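Local coordinates for protein acetyltransferase, GNAT family (Bacillus anthracis str. Sterne, PDB 3FBU) that binds coenzyme A and, as a GNAT-family enzyme, probably transfers the acetyl group of acetyl-CoA to an acceptor substrate, at residues G139-G144 with Y161-E166. Residues are numbered along the deposited sequence; the frame is centred on the assembly and turned at random.
Sequences GMRREG and YYAILE
With CG anti to its backbone N (chi1 -179°), Arg142 runs alongside Tyr162, whose ring, CG anti to the carbonyl carbon (chi1 -80°), leans toward the facing strand. Arg142 CB sits over the ring face, 3.8 Å from the Tyr162 centroid, a CH-pi contact. The Arg142 chain then bends at chi3, so that NE and NH2 both donate bent hydrogen bonds, side-on, to Tyr162 OH, each 3.0 Å long, with that oxygen near the guanidinium plane. Guanidinium and ring stand almost perpendicular, 81° apart.

The backbones carrying these side chains belong to strands 141-152 and 155-165, which pair as an antiparallel beta hairpin at the edge of the GNAT sheet. Arg141 and Ala163 form a hydrogen-bonded pair, the N-H of Arg141 pointing almost straight at Ala163 O (2.8 Å). A classic beta bulge follows: Tyr161 O accepts from both Glu143 N (2.8 Å) and Gly144 N (3.1 Å). On the face carrying Ala163, Arg141 NH1 forms a salt bridge with the anti lone pair of Glu143 OE2 at 2.9 Å, while Glu143 OE1 lies 3.3 Å from Ala163 CB and salt-bridges Arg119. Met140 packs its CG crosswise on Ile164 CG2.

Tyr162 OH also hydrogen-bonds Glu136 of helix 129-137, linking hairpin to helix; two arginine N-H donors beside this hydroxyl would be expected to polarise it and perhaps make it more acidic, an effect the nearby glutamate should temper.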
loop_
_atom_site.group_PDB
_atom_site.type_symbol
_atom_site.label_atom_id
_atom_site.label_comp_id
_atom_site.label_asym_id
_atom_site.label_seq_id
_atom_site.Cartn_x
_atom_site.Cartn_y
_atom_site.Cartn_z
ATOM N N GLY A 139 -3.482 18.101 -5.726
ATOM C CA GLY A 139 -4.202 18.867 -6.743
ATOM C C GLY A 139 -3.675 18.723 -8.166
ATOM O O GLY A 139 -4.143 19.399 -9.063
ATOM N N MET A 140 -2.723 17.818 -8.368
ATOM C CA MET A 140 -2.156 17.603 -9.696
ATOM C C MET A 140 -3.099 16.763 -10.566
ATOM O O MET A 140 -3.881 15.927 -10.073
ATOM C CB MET A 140 -0.735 16.999 -9.616
ATOM C CG MET A 140 0.262 17.727 -8.677
ATOM S SD MET A 140 1.981 16.981 -8.674
ATOM C CE MET A 140 2.596 17.822 -10.161
ATOM N N ARG A 141 -3.030 17.013 -11.871
ATOM C CA ARG A 141 -3.842 16.332 -12.847
ATOM C C ARG A 141 -2.973 15.370 -13.648
ATOM O O ARG A 141 -1.891 15.756 -14.079
ATOM C CB ARG A 141 -4.393 17.328 -13.832
ATOM C CG ARG A 141 -5.500 18.212 -13.334
ATOM C CD ARG A 141 -5.815 19.345 -14.295
ATOM N NE ARG A 141 -4.732 20.327 -14.340
ATOM C CZ ARG A 141 -3.828 20.389 -15.320
ATOM N NH1 ARG A 141 -3.873 19.548 -16.360
ATOM N NH2 ARG A 141 -2.869 21.284 -15.257
ATOM N N ARG A 142 -3.467 14.162 -13.890
ATOM C CA ARG A 142 -2.779 13.227 -14.789
ATOM C C ARG A 142 -2.944 13.715 -16.249
ATOM O O ARG A 142 -4.067 13.747 -16.798
ATOM C CB ARG A 142 -3.270 11.782 -14.621
ATOM C CG ARG A 142 -2.547 10.829 -15.520
ATOM C CD ARG A 142 -3.030 9.375 -15.422
ATOM N NE ARG A 142 -3.039 8.879 -14.045
ATOM C CZ ARG A 142 -3.671 7.756 -13.654
ATOM N NH1 ARG A 142 -4.359 7.013 -14.525
ATOM N NH2 ARG A 142 -3.624 7.384 -12.386
ATOM N N GLU A 143 -1.835 14.125 -16.855
ATOM C CA GLU A 143 -1.826 14.636 -18.235
ATOM C C GLU A 143 -1.293 13.622 -19.261
ATOM O O GLU A 143 -1.571 13.722 -20.474
ATOM C CB GLU A 143 -0.983 15.879 -18.292
ATOM C CG GLU A 143 -1.638 17.083 -17.632
ATOM C CD GLU A 143 -0.906 18.365 -17.975
ATOM O OE1 GLU A 143 0.314 18.310 -18.201
ATOM O OE2 GLU A 143 -1.544 19.445 -18.004
ATOM N N GLY A 144 -0.551 12.644 -18.782
ATOM C CA GLY A 144 0.053 11.659 -19.662
ATOM C C GLY A 144 0.247 10.283 -19.089
ATOM O O GLY A 144 0.415 10.114 -17.878
ATOM N N TYR A 161 2.420 10.996 -16.012
ATOM C CA TYR A 161 2.862 12.362 -15.937
ATOM C C TYR A 161 1.715 13.224 -15.393
ATOM O O TYR A 161 0.617 13.247 -15.961
ATOM C CB TYR A 161 3.203 12.794 -17.343
ATOM C CG TYR A 161 3.906 14.084 -17.510
ATOM C CD1 TYR A 161 5.247 14.132 -17.886
ATOM C CD2 TYR A 161 3.212 15.305 -17.358
ATOM C CE1 TYR A 161 5.865 15.351 -18.108
ATOM C CE2 TYR A 161 3.828 16.501 -17.564
ATOM C CZ TYR A 161 5.156 16.517 -17.946
ATOM O OH TYR A 161 5.731 17.758 -18.147
ATOM N N TYR A 162 1.997 13.892 -14.297
ATOM C CA TYR A 162 1.059 14.787 -13.628
ATOM C C TYR A 162 1.538 16.223 -13.682
ATOM O O TYR A 162 2.750 16.487 -13.739
ATOM C CB TYR A 162 0.914 14.371 -12.158
ATOM C CG TYR A 162 0.007 13.205 -11.918
ATOM C CD1 TYR A 162 0.420 11.916 -12.213
ATOM C CD2 TYR A 162 -1.297 13.381 -11.432
ATOM C CE1 TYR A 162 -0.400 10.854 -11.994
ATOM C CE2 TYR A 162 -2.120 12.300 -11.215
ATOM C CZ TYR A 162 -1.663 11.038 -11.507
ATOM O OH TYR A 162 -2.432 9.911 -11.322
ATOM N N ALA A 163 0.594 17.175 -13.636
ATOM C CA ALA A 163 0.941 18.580 -13.664
ATOM C C ALA A 163 -0.068 19.418 -12.880
ATOM O O ALA A 163 -1.250 19.050 -12.752
ATOM C CB ALA A 163 1.019 19.103 -15.104
ATOM N N ILE A 164 0.424 20.547 -12.400
ATOM C CA ILE A 164 -0.441 21.576 -11.809
ATOM C C ILE A 164 0.009 22.945 -12.262
ATOM O O ILE A 164 1.214 23.222 -12.390
ATOM C CB ILE A 164 -0.509 21.426 -10.285
ATOM C CG1 ILE A 164 -1.574 22.357 -9.684
ATOM C CG2 ILE A 164 0.898 21.673 -9.613
ATOM C CD1 ILE A 164 -1.850 22.064 -8.158
ATOM N N LEU A 165 -0.979 23.799 -12.521
ATOM C CA LEU A 165 -0.757 25.151 -13.003
ATOM C C LEU A 165 -0.963 26.206 -11.904
ATOM O O LEU A 165 -1.677 25.954 -10.932
ATOM C CB LEU A 165 -1.695 25.429 -14.156
ATOM C CG LEU A 165 -1.383 24.738 -15.492
ATOM C CD1 LEU A 165 -2.594 24.741 -16.403
ATOM C CD2 LEU A 165 -0.190 25.415 -16.165
ATOM N N GLU A 166 -0.306 27.343 -12.093
ATOM C CA GLU A 166 -0.419 28.526 -11.206
ATOM C C GLU A 166 -1.869 28.925 -10.930
ATOM O O GLU A 166 -2.191 29.318 -9.820
ATOM C CB GLU A 166 0.362 29.740 -11.754
ATOM C CG GLU A 166 0.079 30.137 -13.201
ATOM C CD GLU A 166 0.914 31.337 -13.667
ATOM O OE1 GLU A 166 0.984 32.353 -12.923
ATOM O OE2 GLU A 166 1.486 31.293 -14.779
#